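PDB 5CI5: extracellular solute-binding protein family 1 from Pseudothermotoga lettingae, which binds alpha-D-tagatopyranose and probably serves as the sugar-capturing component of an ABC transporter. Local coordinates for residues L140-K145 against G281-A286; N108-A113 against P340-V345; Y212-F217 against N407-L412; K23-W28 against Y51-E56; L232-N237 against Q388-G393. One frame throughout, in Å; residues are numbered along the deposited sequence.

Contact 1. Residues L140-K145 against G281-A286; sequences LLLYNK and GKYSVA
The ring of Tyr143 leans over the neighbouring strand and meets Ser284 and Ala286. Its chi1 of 67° sets CG between the backbone N and the carbonyl carbon, which turns the ring across the strand pair. CZ then lies 3.8 Å from Ser284 CB, and CE1 lies 4.1 Å from Ala286 CB. The hydroxyl lies beside Ser284 CB. Water 1 sits in the ring plane and joins Tyr143 OH (2.8 Å) to Val285 O. The same hydroxyl bonds Pro155 O.

The other face of the sheet carries Leu142, Tyr283 and Val285. Leu142 CD1 touches both Tyr283 CD2 (3.8 Å) and Val285 CG1 (3.9 Å). Leu142 crosses the Tyr283 side chain at a slant. Tyr283 OH is held by Glu273. Leu140 adds CD1 against Val285 CB.

The backbones run antiparallel. Leu141 pairs with Ala286, and Tyr143 with Ser284, each pair by two N-H...O bonds. The ladder goes on past the strand end, where Lys145 N bonds Lys282 O (2.9 Å) from above the carbonyl plane. Water 2 gives a second bond to Lys282 O and another to Asn144 OD1 (2.6 Å). Asn144 is the N-cap of helix 145-150, and its OD1 also takes the N-H of Met147, while its ND2 bonds Asn257 OD1.

Strand 140-144 is the middle one of a three-stranded antiparallel sheet, with strand 261-264 along its other edge. Helix 268-275 packs on Leu142, Tyr283 and Val285. On the other face, Pro158 touches Tyr143 and Ala286. Helix 355-363 borders the contact, touching Leu140, Tyr283 and Ser284.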
# COMPACT_ATOMS: atom_id res chain seq x y z
N LEU A 140 -6.91 -6.12 -0.62
CA LEU A 140 -8.08 -6.98 -0.47
C LEU A 140 -9.32 -6.15 -0.18
O LEU A 140 -9.22 -4.94 0.05
CB LEU A 140 -7.88 -7.99 0.67
CG LEU A 140 -6.66 -8.90 0.57
CD1 LEU A 140 -6.33 -9.46 1.94
CD2 LEU A 140 -6.93 -10.01 -0.41
N LEU A 141 -10.47 -6.81 -0.20
CA LEU A 141 -11.67 -6.22 0.37
C LEU A 141 -11.56 -6.29 1.89
O LEU A 141 -11.41 -7.37 2.46
CB LEU A 141 -12.91 -6.93 -0.11
CG LEU A 141 -14.23 -6.36 0.35
CD1 LEU A 141 -14.54 -5.07 -0.39
CD2 LEU A 141 -15.36 -7.37 0.18
N LEU A 142 -11.63 -5.12 2.51
CA LEU A 142 -11.80 -4.95 3.97
C LEU A 142 -13.26 -4.65 4.24
O LEU A 142 -13.82 -3.79 3.59
CB LEU A 142 -10.91 -3.80 4.46
CG LEU A 142 -10.91 -3.47 5.95
CD1 LEU A 142 -10.22 -4.56 6.76
CD2 LEU A 142 -10.20 -2.12 6.16
N TYR A 143 -13.89 -5.38 5.16
CA TYR A 143 -15.30 -5.15 5.37
C TYR A 143 -15.73 -5.38 6.81
O TYR A 143 -15.07 -6.06 7.58
CB TYR A 143 -16.12 -6.04 4.41
CG TYR A 143 -16.03 -7.53 4.66
CD1 TYR A 143 -14.98 -8.29 4.14
CD2 TYR A 143 -17.03 -8.20 5.38
CE1 TYR A 143 -14.90 -9.65 4.35
CE2 TYR A 143 -16.95 -9.57 5.60
CZ TYR A 143 -15.90 -10.28 5.08
OH TYR A 143 -15.81 -11.64 5.29
N ASN A 144 -16.89 -4.79 7.12
CA ASN A 144 -17.43 -4.66 8.46
C ASN A 144 -18.57 -5.66 8.62
O ASN A 144 -19.60 -5.53 7.96
CB ASN A 144 -17.90 -3.21 8.67
CG ASN A 144 -18.45 -2.94 10.06
OD1 ASN A 144 -19.23 -3.72 10.60
ND2 ASN A 144 -18.04 -1.83 10.65
N LYS A 145 -18.39 -6.64 9.50
CA LYS A 145 -19.35 -7.71 9.65
C LYS A 145 -20.69 -7.24 10.22
O LYS A 145 -21.75 -7.68 9.77
CB LYS A 145 -18.77 -8.79 10.56
CG LYS A 145 -17.69 -9.65 9.90
CD LYS A 145 -17.19 -10.68 10.90
CE LYS A 145 -16.72 -11.96 10.25
NZ LYS A 145 -16.55 -13.01 11.30
N GLY A 281 -12.60 -8.61 15.86
CA GLY A 281 -13.47 -9.73 15.57
C GLY A 281 -14.72 -9.38 14.78
O GLY A 281 -15.50 -10.27 14.44
N LYS A 282 -14.92 -8.10 14.47
CA LYS A 282 -16.13 -7.68 13.81
C LYS A 282 -15.86 -7.11 12.41
O LYS A 282 -16.70 -6.43 11.83
CB LYS A 282 -16.84 -6.65 14.67
CG LYS A 282 -17.13 -7.17 16.09
CD LYS A 282 -17.89 -6.13 16.90
CE LYS A 282 -18.24 -6.65 18.30
NZ LYS A 282 -17.02 -7.10 19.06
N TYR A 283 -14.68 -7.42 11.88
CA TYR A 283 -14.30 -7.03 10.53
C TYR A 283 -13.47 -8.15 9.94
O TYR A 283 -12.91 -8.98 10.68
CB TYR A 283 -13.51 -5.72 10.54
CG TYR A 283 -12.08 -5.87 11.03
CD1 TYR A 283 -11.77 -5.72 12.39
CD2 TYR A 283 -11.04 -6.18 10.15
CE1 TYR A 283 -10.51 -5.87 12.84
CE2 TYR A 283 -9.76 -6.33 10.60
CZ TYR A 283 -9.49 -6.17 11.95
OH TYR A 283 -8.21 -6.31 12.43
N SER A 284 -13.41 -8.23 8.61
CA SER A 284 -12.55 -9.21 7.98
C SER A 284 -12.03 -8.74 6.63
O SER A 284 -12.21 -7.57 6.26
CB SER A 284 -13.28 -10.53 7.79
OG SER A 284 -12.31 -11.55 7.61
N VAL A 285 -11.37 -9.65 5.93
CA VAL A 285 -10.88 -9.39 4.59
C VAL A 285 -11.28 -10.54 3.69
O VAL A 285 -11.55 -11.64 4.16
CB VAL A 285 -9.35 -9.21 4.55
CG1 VAL A 285 -8.96 -7.96 5.31
CG2 VAL A 285 -8.66 -10.44 5.13
N ALA A 286 -11.30 -10.28 2.39
CA ALA A 286 -11.58 -11.29 1.39
C ALA A 286 -10.93 -10.85 0.10
O ALA A 286 -10.65 -9.67 -0.09
CB ALA A 286 -13.07 -11.47 1.18
O HOH W 1 -13.76 -13.30 4.33
O HOH W 2 -18.38 -4.68 12.88

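Contact 2. Residues N108-A113 against P340-V345; sequences NWEGTA and PTRMDV
Arg342 reaches over to Glu110 and grips it end-on. From CB the chain starts with CG anti to the carbonyl carbon and runs straight on to CD. It then bends at chi3 (70°), which brings NE round toward Asp344 of its own segment. NE gives its N-H to Asp344 OD1 at 3.0 Å. At the tip, NH2 serves both acids. One N-H goes to Asp344 OD2 (2.9 Å) and the other to Glu110 OE1 (3.2 Å), both nearly straight. NH1 bonds Glu110 OE2 at 2.9 Å, and it also bonds Thr323 O. All five N-H groups of the guanidinium therefore have an acceptor.

The Glu110 carboxylate is turned only 22° from the guanidinium plane. Its OE1 uses the syn lone pair, and OE2 is met on the syn side but somewhat out of plane. The Trp109 ring stands almost upright to the guanidinium, at 87°, with CZ2 3.7 Å from Arg342 NH1. Gly111 N lies over the centre of one face of that ring, and Gly111 CA also approaches NH1.

The arginine's positive charge probably offsets the repulsion between the two carboxylates. Arg342 is also the N-cap residue of helix 343-348. Its bonds therefore tie the start of that helix to the loop that follows helix 103-108. This is a salt-bridge network built on two bidentate arginine-carboxylate pairs, end-on to Glu110 and side-on to Asp344.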
# COMPACT_ATOMS: atom_id res chain seq x y z
N ASN A 108 25.78 -10.68 2.85
CA ASN A 108 26.37 -11.14 4.11
C ASN A 108 25.34 -11.27 5.23
O ASN A 108 25.70 -11.62 6.35
CB ASN A 108 27.48 -10.21 4.56
CG ASN A 108 28.73 -10.32 3.70
OD1 ASN A 108 29.12 -11.41 3.28
ND2 ASN A 108 29.34 -9.18 3.40
N TRP A 109 24.08 -10.96 4.96
CA TRP A 109 23.07 -10.94 6.01
C TRP A 109 22.30 -12.27 6.11
O TRP A 109 21.79 -12.75 5.10
CB TRP A 109 22.07 -9.80 5.76
CG TRP A 109 21.02 -9.67 6.83
CD1 TRP A 109 21.24 -9.65 8.18
CD2 TRP A 109 19.61 -9.50 6.65
NE1 TRP A 109 20.05 -9.50 8.86
CE2 TRP A 109 19.04 -9.40 7.94
CE3 TRP A 109 18.78 -9.43 5.54
CZ2 TRP A 109 17.67 -9.23 8.13
CZ3 TRP A 109 17.42 -9.27 5.73
CH2 TRP A 109 16.88 -9.18 7.02
N GLU A 110 22.21 -12.81 7.34
CA GLU A 110 21.47 -14.06 7.62
C GLU A 110 20.07 -14.04 7.06
O GLU A 110 19.58 -15.04 6.54
CB GLU A 110 21.35 -14.32 9.15
CG GLU A 110 20.64 -13.20 9.97
CD GLU A 110 19.08 -13.30 10.04
OE1 GLU A 110 18.49 -14.38 9.77
OE2 GLU A 110 18.43 -12.29 10.40
N GLY A 111 19.45 -12.87 7.16
CA GLY A 111 18.04 -12.72 6.88
C GLY A 111 17.63 -12.70 5.42
O GLY A 111 16.44 -12.84 5.10
N THR A 112 18.59 -12.53 4.51
CA THR A 112 18.25 -12.23 3.13
C THR A 112 17.37 -13.31 2.50
O THR A 112 16.39 -13.00 1.81
CB THR A 112 19.54 -12.02 2.32
OG1 THR A 112 20.24 -10.90 2.89
CG2 THR A 112 19.27 -11.77 0.85
N ALA A 113 17.72 -14.58 2.74
CA ALA A 113 16.99 -15.72 2.17
C ALA A 113 15.59 -15.89 2.76
O ALA A 113 14.80 -16.68 2.23
CB ALA A 113 17.80 -16.99 2.37
N PRO A 340 4.93 -9.30 7.91
CA PRO A 340 6.39 -9.32 7.89
C PRO A 340 6.91 -9.64 6.50
O PRO A 340 6.32 -10.49 5.82
CB PRO A 340 6.78 -10.44 8.88
CG PRO A 340 5.51 -10.73 9.70
CD PRO A 340 4.36 -10.27 8.87
N THR A 341 7.99 -9.00 6.09
CA THR A 341 8.72 -9.41 4.89
C THR A 341 9.51 -10.71 5.10
O THR A 341 9.92 -11.31 4.13
CB THR A 341 9.68 -8.33 4.42
OG1 THR A 341 10.62 -8.02 5.46
CG2 THR A 341 8.89 -7.09 4.04
N ARG A 342 9.70 -11.12 6.36
CA ARG A 342 10.38 -12.39 6.68
C ARG A 342 9.42 -13.58 6.69
O ARG A 342 8.43 -13.58 7.43
CB ARG A 342 11.06 -12.33 8.04
CG ARG A 342 12.20 -11.31 8.21
CD ARG A 342 12.76 -11.39 9.62
NE ARG A 342 13.48 -12.66 9.79
CZ ARG A 342 14.79 -12.82 9.82
NH1 ARG A 342 15.62 -11.79 9.75
NH2 ARG A 342 15.28 -14.05 9.94
N MSE A 343 9.76 -14.60 5.92
CA MSE A 343 8.98 -15.83 5.83
C MSE A 343 8.94 -16.55 7.17
O MSE A 343 7.86 -16.98 7.61
CB MSE A 343 9.55 -16.76 4.76
CG MSE A 343 9.32 -16.25 3.38
SE MSE A 343 9.75 -17.56 2.02
CE MSE A 343 11.67 -17.45 2.17
N ASP A 344 10.09 -16.66 7.84
CA ASP A 344 10.12 -17.41 9.10
C ASP A 344 9.18 -16.77 10.15
O ASP A 344 8.49 -17.50 10.84
CB ASP A 344 11.54 -17.58 9.65
CG ASP A 344 12.35 -16.28 9.74
OD1 ASP A 344 11.82 -15.16 9.53
OD2 ASP A 344 13.57 -16.41 10.06
N VAL A 345 9.11 -15.44 10.24
CA VAL A 345 8.16 -14.83 11.16
C VAL A 345 6.70 -15.08 10.77
O VAL A 345 5.84 -15.35 11.64
CB VAL A 345 8.41 -13.31 11.27
CG1 VAL A 345 7.40 -12.65 12.15
CG2 VAL A 345 9.80 -13.05 11.80

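Contact 3. Residues Y212-F217 against N407-L412; sequences YSKAAF and NVNKIL
Ala215 N and Asn409 OD1 make the one direct hydrogen bond between the segments. It is 2.7 Å long and almost straight (177°), and the donor lies in the plane of the side-chain carbonyl. The amide nitrogen of Asn409 works too. Water 3 links Asn409 ND2 (3.0 Å) to Ala215 O. The side-chain amide thus holds both the N-H and, through the water, the C=O of Ala215. Ala215 O also accepts from Lys214 NZ, whose long chain curls back at chi4.

Apolar contacts flank this bond. Val408 sends CG1 to Ala215 CB (3.8 Å) and CG2 to the edge of the Phe217 ring, at CE2 (4.0 Å).

One helical turn on, Leu412 packs against the loop backbone. Its CD2 meets Tyr212 O (3.5 Å), and its CB meets Ser213 O (3.7 Å).

Further out, the backbone of Ala216 bonds Leu207, which anchors the loop. Ser213 OG is held by Asp211.

The loop leads into helix 220-234 and lies along the last turns of helix 397-413. Phe217 is packed by Tyr196 and Leu200 of helix 190-202, by Ile383 of helix 376-391, and by Ile401, Ala404 and Ala405 of helix 397-413.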
# COMPACT_ATOMS: atom_id res chain seq x y z
N TYR A 212 7.21 -2.67 -20.18
CA TYR A 212 7.13 -1.30 -19.63
C TYR A 212 7.27 -0.16 -20.62
O TYR A 212 7.46 0.98 -20.20
CB TYR A 212 8.20 -1.06 -18.58
CG TYR A 212 8.35 -2.15 -17.59
CD1 TYR A 212 7.25 -2.64 -16.89
CD2 TYR A 212 9.60 -2.70 -17.34
CE1 TYR A 212 7.39 -3.64 -15.97
CE2 TYR A 212 9.75 -3.71 -16.42
CZ TYR A 212 8.64 -4.17 -15.74
OH TYR A 212 8.79 -5.18 -14.82
N SER A 213 7.21 -0.44 -21.91
CA SER A 213 7.49 0.59 -22.90
C SER A 213 6.31 1.51 -23.19
O SER A 213 6.49 2.64 -23.68
CB SER A 213 7.96 -0.06 -24.20
OG SER A 213 6.94 -0.79 -24.84
N LYS A 214 5.10 1.05 -22.84
CA LYS A 214 3.88 1.61 -23.37
C LYS A 214 2.74 1.43 -22.35
O LYS A 214 2.70 0.44 -21.63
CB LYS A 214 3.54 0.90 -24.70
CG LYS A 214 2.25 1.28 -25.38
CD LYS A 214 2.10 0.55 -26.72
CE LYS A 214 0.68 0.56 -27.26
NZ LYS A 214 -0.28 -0.16 -26.34
N ALA A 215 1.82 2.39 -22.31
CA ALA A 215 0.58 2.21 -21.57
C ALA A 215 -0.26 1.10 -22.17
O ALA A 215 -0.31 0.92 -23.40
CB ALA A 215 -0.21 3.50 -21.53
N ALA A 216 -0.92 0.35 -21.31
CA ALA A 216 -1.77 -0.76 -21.75
C ALA A 216 -3.21 -0.58 -21.26
O ALA A 216 -4.10 -1.31 -21.68
CB ALA A 216 -1.20 -2.08 -21.26
N PHE A 217 -3.45 0.37 -20.36
CA PHE A 217 -4.78 0.49 -19.74
C PHE A 217 -5.83 1.17 -20.61
O PHE A 217 -7.00 1.12 -20.26
CB PHE A 217 -4.70 1.23 -18.39
CG PHE A 217 -4.16 2.66 -18.47
CD1 PHE A 217 -5.00 3.73 -18.68
CD2 PHE A 217 -2.80 2.92 -18.29
CE1 PHE A 217 -4.51 5.02 -18.73
CE2 PHE A 217 -2.32 4.21 -18.35
CZ PHE A 217 -3.17 5.26 -18.57
N ASN A 407 -0.31 10.65 -22.05
CA ASN A 407 0.68 11.27 -21.18
C ASN A 407 1.65 10.23 -20.63
O ASN A 407 2.85 10.49 -20.48
CB ASN A 407 -0.00 12.01 -20.03
CG ASN A 407 -0.68 13.27 -20.49
OD1 ASN A 407 -0.43 13.77 -21.60
ND2 ASN A 407 -1.56 13.81 -19.65
N VAL A 408 1.14 9.05 -20.31
CA VAL A 408 2.02 7.98 -19.84
C VAL A 408 3.01 7.59 -20.94
O VAL A 408 4.20 7.36 -20.68
CB VAL A 408 1.19 6.77 -19.37
CG1 VAL A 408 2.07 5.52 -19.23
CG2 VAL A 408 0.50 7.09 -18.06
N ASN A 409 2.55 7.52 -22.19
CA ASN A 409 3.47 7.15 -23.26
C ASN A 409 4.54 8.20 -23.48
O ASN A 409 5.68 7.86 -23.81
CB ASN A 409 2.70 6.88 -24.55
CG ASN A 409 1.95 5.57 -24.52
OD1 ASN A 409 2.27 4.68 -23.73
ND2 ASN A 409 0.97 5.43 -25.40
N LYS A 410 4.21 9.47 -23.28
CA LYS A 410 5.20 10.54 -23.39
C LYS A 410 6.22 10.45 -22.24
O LYS A 410 7.42 10.62 -22.45
CB LYS A 410 4.51 11.91 -23.40
CG LYS A 410 3.76 12.18 -24.73
CD LYS A 410 2.83 13.42 -24.68
CE LYS A 410 1.94 13.53 -25.95
NZ LYS A 410 2.72 13.74 -27.22
N ILE A 411 5.72 10.15 -21.05
CA ILE A 411 6.58 9.96 -19.90
C ILE A 411 7.58 8.83 -20.16
O ILE A 411 8.76 8.96 -19.83
CB ILE A 411 5.74 9.65 -18.64
CG1 ILE A 411 5.03 10.91 -18.15
CG2 ILE A 411 6.60 9.04 -17.53
CD1 ILE A 411 3.84 10.65 -17.19
N LEU A 412 7.10 7.75 -20.77
CA LEU A 412 7.93 6.58 -20.98
C LEU A 412 8.92 6.79 -22.12
O LEU A 412 9.95 6.12 -22.19
CB LEU A 412 7.07 5.35 -21.26
CG LEU A 412 6.33 4.87 -20.00
CD1 LEU A 412 5.25 3.89 -20.39
CD2 LEU A 412 7.26 4.26 -18.97
O HOH W 3 -0.72 3.00 -25.22

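Contact 4. Residues K23-W28 against Y51-E56; sequences KTLTIW and YGISVE
The flat groups that meet here are peptides, joined N-H to C=O. The carbonyl of Leu25 faces the N-H of Glu56, with O to N 2.8 Å. The carbonyl of Glu56 returns the bond to Ile27 N at 2.9 Å. Beside them, Val55 CA and Thr26 CA each bring a C-H to one of these oxygens.

The side chains split between the two faces of the sheet. On one lie Leu25 and Val55. Leu25 CD2 reaches Ile53 CG2 (3.9 Å), and Ile27 CG2 touches Val55 CG1 (3.7 Å). On the other lie Thr26 and Glu56, where Thr26 OG1 comes near Glu56 CB. Thr26 OG1 bonds back to Thr24 O within its own segment. Thr24 CG2 fits against Glu56 CG (3.6 Å), the two side chains crossing at about a right angle.

Strands 25-30 and 55-60 are parallel neighbours linked through helix 37-51 in a beta-alpha-beta unit. Phe47 of that helix covers Ile53 and Val55, and Leu318 of helix 312-322 meets Leu25.

Toward the N-terminal ends of the paired segments the backbones draw apart, and water 4 bridges Leu25 N (2.7 Å) and Ser54 O (2.9 Å). Solvent thus takes the place of a direct backbone bond there, while direct backbone hydrogen bonds and apolar packing hold the inner part.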
# COMPACT_ATOMS: atom_id res chain seq x y z
N LYS A 23 26.80 13.69 13.22
CA LYS A 23 25.36 13.68 12.98
C LYS A 23 24.77 12.45 13.66
O LYS A 23 25.26 11.34 13.47
CB LYS A 23 25.05 13.67 11.48
CG LYS A 23 23.56 13.59 11.13
CD LYS A 23 23.35 13.30 9.64
CE LYS A 23 21.88 13.06 9.30
NZ LYS A 23 21.73 12.56 7.90
N THR A 24 23.73 12.66 14.46
CA THR A 24 23.05 11.55 15.13
C THR A 24 22.41 10.67 14.07
O THR A 24 21.87 11.20 13.10
CB THR A 24 21.96 12.04 16.10
OG1 THR A 24 22.54 12.93 17.06
CG2 THR A 24 21.31 10.86 16.82
N LEU A 25 22.45 9.35 14.25
CA LEU A 25 21.75 8.47 13.30
C LEU A 25 20.29 8.87 13.22
O LEU A 25 19.60 8.94 14.24
CB LEU A 25 21.89 7.00 13.71
CG LEU A 25 21.42 5.96 12.70
CD1 LEU A 25 22.26 6.01 11.42
CD2 LEU A 25 21.48 4.57 13.31
N THR A 26 19.81 9.13 12.01
CA THR A 26 18.45 9.62 11.83
C THR A 26 17.66 8.63 10.99
O THR A 26 18.11 8.27 9.89
CB THR A 26 18.44 11.00 11.13
OG1 THR A 26 19.18 11.94 11.92
CG2 THR A 26 17.04 11.55 10.92
N ILE A 27 16.48 8.22 11.49
CA ILE A 27 15.55 7.39 10.72
C ILE A 27 14.26 8.15 10.43
O ILE A 27 13.70 8.78 11.31
CB ILE A 27 15.25 6.04 11.43
CG1 ILE A 27 14.36 5.14 10.56
CG2 ILE A 27 14.62 6.22 12.81
CD1 ILE A 27 14.14 3.72 11.10
N TRP A 28 13.80 8.08 9.19
CA TRP A 28 12.50 8.60 8.80
C TRP A 28 11.56 7.46 8.55
O TRP A 28 11.82 6.61 7.68
CB TRP A 28 12.61 9.45 7.54
CG TRP A 28 13.23 10.77 7.79
CD1 TRP A 28 13.83 11.20 8.94
CD2 TRP A 28 13.27 11.87 6.87
NE1 TRP A 28 14.27 12.51 8.79
CE2 TRP A 28 13.92 12.94 7.53
CE3 TRP A 28 12.82 12.06 5.56
CZ2 TRP A 28 14.14 14.17 6.92
CZ3 TRP A 28 13.04 13.29 4.96
CH2 TRP A 28 13.69 14.32 5.63
N TYR A 51 22.97 -1.12 21.12
CA TYR A 51 24.07 -0.69 20.25
C TYR A 51 24.80 0.58 20.69
O TYR A 51 25.85 0.92 20.14
CB TYR A 51 23.54 -0.50 18.84
CG TYR A 51 23.34 -1.82 18.15
CD1 TYR A 51 24.42 -2.51 17.62
CD2 TYR A 51 22.09 -2.40 18.07
CE1 TYR A 51 24.26 -3.72 17.01
CE2 TYR A 51 21.91 -3.62 17.44
CZ TYR A 51 23.01 -4.28 16.91
OH TYR A 51 22.86 -5.50 16.29
N GLY A 52 24.24 1.28 21.67
CA GLY A 52 24.85 2.48 22.18
C GLY A 52 24.90 3.57 21.14
O GLY A 52 25.81 4.40 21.13
N ILE A 53 23.90 3.56 20.27
CA ILE A 53 23.77 4.53 19.20
C ILE A 53 22.50 5.33 19.43
O ILE A 53 21.43 4.75 19.55
CB ILE A 53 23.72 3.84 17.83
CG1 ILE A 53 25.05 3.14 17.55
CG2 ILE A 53 23.40 4.84 16.71
CD1 ILE A 53 25.01 2.18 16.39
N SER A 54 22.61 6.65 19.50
CA SER A 54 21.45 7.52 19.66
C SER A 54 20.71 7.65 18.32
O SER A 54 21.34 7.81 17.27
CB SER A 54 21.88 8.88 20.19
OG SER A 54 20.78 9.76 20.37
N VAL A 55 19.38 7.58 18.35
CA VAL A 55 18.60 7.70 17.13
C VAL A 55 17.61 8.84 17.16
O VAL A 55 16.79 8.97 18.08
CB VAL A 55 17.82 6.41 16.83
CG1 VAL A 55 17.06 6.54 15.51
CG2 VAL A 55 18.77 5.24 16.76
N GLU A 56 17.68 9.66 16.13
CA GLU A 56 16.70 10.71 15.92
C GLU A 56 15.64 10.14 15.01
O GLU A 56 15.95 9.64 13.93
CB GLU A 56 17.35 11.95 15.29
CG GLU A 56 18.32 12.72 16.19
CD GLU A 56 17.68 13.88 16.94
OE1 GLU A 56 16.46 14.11 16.79
OE2 GLU A 56 18.41 14.57 17.68
O HOH W 4 23.94 8.57 16.35

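Contact 5. Residues L232-N237 against Q388-G393; sequences LAKKYN and QRVLLG
A Schellman motif closes helix 376-391, and Lys234 of helix 220-234 plugs into it. Gly393 leaves the helix with positive phi and bonds back into the last turn. The contact joins the C-terminal ends of these two helices at the protein surface.

Ala233 and Lys234 face Leu391. Leu391 CD2 does the touching, 3.9 Å from Ala233 CB and 4.0 Å from Lys234 CG. The lysine crosses the leucine at a slant. Its chain then bends at chi3 (75°), which carries the amino group past Leu391 toward the end of the helix. On the way, CD passes Val390 O at 3.5 Å. Val390 lends CG1 as a wall beside the amino group.

The packing is continued by Thr230, one turn earlier on helix 220-234, which touches both Val390 and Leu391. Pro397 and Ala400 of helix 397-413 also lean on Val390. A positive charge at a helix C-terminus is probably stabilised by the carbonyls there.

Val390 O is the shared acceptor. Lys234 NZ reaches it at 2.8 Å, tilted 33° from the carbonyl plane, while Gly393 N comes to the same oxygen at 3.0 Å from the opposite face.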
# COMPACT_ATOMS: atom_id res chain seq x y z
N LEU A 232 -19.47 3.74 -9.04
CA LEU A 232 -19.78 3.42 -7.66
C LEU A 232 -19.93 4.70 -6.85
O LEU A 232 -20.79 4.81 -5.98
CB LEU A 232 -18.71 2.52 -7.05
CG LEU A 232 -18.80 1.07 -7.52
CD1 LEU A 232 -17.50 0.35 -7.23
CD2 LEU A 232 -19.96 0.32 -6.89
N ALA A 233 -19.09 5.67 -7.16
CA ALA A 233 -19.17 6.97 -6.51
C ALA A 233 -20.21 7.92 -7.14
O ALA A 233 -20.93 8.58 -6.40
CB ALA A 233 -17.81 7.61 -6.49
N LYS A 234 -20.32 7.98 -8.47
CA LYS A 234 -21.12 9.02 -9.16
C LYS A 234 -22.58 8.68 -9.48
O LYS A 234 -23.44 9.54 -9.44
CB LYS A 234 -20.49 9.37 -10.51
CG LYS A 234 -19.14 10.03 -10.48
CD LYS A 234 -18.67 10.23 -11.95
CE LYS A 234 -19.40 11.38 -12.65
NZ LYS A 234 -18.83 11.69 -14.01
N LYS A 235 -22.81 7.45 -9.90
CA LYS A 235 -24.15 7.01 -10.31
C LYS A 235 -24.83 6.25 -9.19
O LYS A 235 -25.97 6.56 -8.78
CB LYS A 235 -24.07 6.11 -11.56
CG LYS A 235 -23.62 6.77 -12.83
CD LYS A 235 -23.91 5.84 -14.02
CE LYS A 235 -23.54 6.48 -15.34
NZ LYS A 235 -22.16 7.02 -15.36
N TYR A 236 -24.15 5.23 -8.71
CA TYR A 236 -24.71 4.33 -7.71
C TYR A 236 -24.69 4.98 -6.34
O TYR A 236 -25.46 4.61 -5.47
CB TYR A 236 -23.94 3.00 -7.69
CG TYR A 236 -23.98 2.25 -9.01
CD1 TYR A 236 -25.18 1.81 -9.55
CD2 TYR A 236 -22.80 1.97 -9.71
CE1 TYR A 236 -25.22 1.11 -10.74
CE2 TYR A 236 -22.82 1.28 -10.91
CZ TYR A 236 -24.03 0.85 -11.43
OH TYR A 236 -24.04 0.17 -12.63
N ASN A 237 -23.79 5.95 -6.15
CA ASN A 237 -23.72 6.72 -4.90
C ASN A 237 -23.64 5.83 -3.67
O ASN A 237 -24.45 5.97 -2.75
CB ASN A 237 -24.94 7.63 -4.79
CG ASN A 237 -24.79 8.66 -3.69
OD1 ASN A 237 -23.69 9.09 -3.36
ND2 ASN A 237 -25.92 9.06 -3.13
N GLN A 388 -9.90 11.55 -11.04
CA GLN A 388 -10.50 12.76 -10.49
C GLN A 388 -11.31 13.52 -11.51
O GLN A 388 -12.40 14.02 -11.19
CB GLN A 388 -9.44 13.73 -9.94
CG GLN A 388 -8.91 13.40 -8.62
CD GLN A 388 -8.75 14.64 -7.73
OE1 GLN A 388 -8.44 15.75 -8.20
NE2 GLN A 388 -8.97 14.45 -6.44
N ARG A 389 -10.82 13.61 -12.74
CA ARG A 389 -11.47 14.42 -13.76
C ARG A 389 -12.82 13.80 -14.12
O ARG A 389 -13.77 14.50 -14.43
CB ARG A 389 -10.57 14.58 -14.99
CG ARG A 389 -9.34 15.47 -14.73
CD ARG A 389 -9.45 16.84 -15.37
NE ARG A 389 -8.71 16.93 -16.62
CZ ARG A 389 -8.94 17.83 -17.56
NH1 ARG A 389 -9.91 18.74 -17.41
NH2 ARG A 389 -8.21 17.83 -18.66
N VAL A 390 -12.90 12.47 -14.06
CA VAL A 390 -14.18 11.81 -14.26
C VAL A 390 -15.12 12.10 -13.08
O VAL A 390 -16.29 12.47 -13.28
CB VAL A 390 -14.00 10.29 -14.45
CG1 VAL A 390 -15.36 9.59 -14.44
CG2 VAL A 390 -13.25 10.03 -15.72
N LEU A 391 -14.61 11.97 -11.86
CA LEU A 391 -15.43 12.19 -10.67
C LEU A 391 -15.98 13.62 -10.64
O LEU A 391 -17.10 13.84 -10.21
CB LEU A 391 -14.63 11.91 -9.40
CG LEU A 391 -14.25 10.45 -9.17
CD1 LEU A 391 -13.32 10.33 -7.97
CD2 LEU A 391 -15.49 9.61 -8.96
N LEU A 392 -15.17 14.56 -11.12
CA LEU A 392 -15.52 15.98 -11.11
C LEU A 392 -16.43 16.35 -12.26
O LEU A 392 -16.96 17.47 -12.30
CB LEU A 392 -14.26 16.84 -11.17
CG LEU A 392 -13.33 16.84 -9.95
CD1 LEU A 392 -11.96 17.38 -10.32
CD2 LEU A 392 -13.96 17.66 -8.84
N GLY A 393 -16.61 15.42 -13.20
CA GLY A 393 -17.48 15.65 -14.35
C GLY A 393 -16.83 16.53 -15.41
O GLY A 393 -17.52 17.07 -16.30

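Contact 1 is the most buried of the five. Contacts 2, 3 and 4 are partly buried, and contact 5 lies at the surface. Contacts 1 and 4 are strand pairs, antiparallel and parallel, held mainly by backbone bonds. The others rest on side chains: a charged network in contact 2, one asparagine amide in contact 3, and a lysine on a helix end in contact 5. Contacts 3 and 5 lie on the consecutive helices 397-413 and 376-391, and both involve helix 220-234 or the loop into it. Contact 4 is part of the mixed sheet; contact 2 lies beside it, nearest atoms about 9 Å apart. Contacts 4 and 5 sit on opposite sides of the chain's centre.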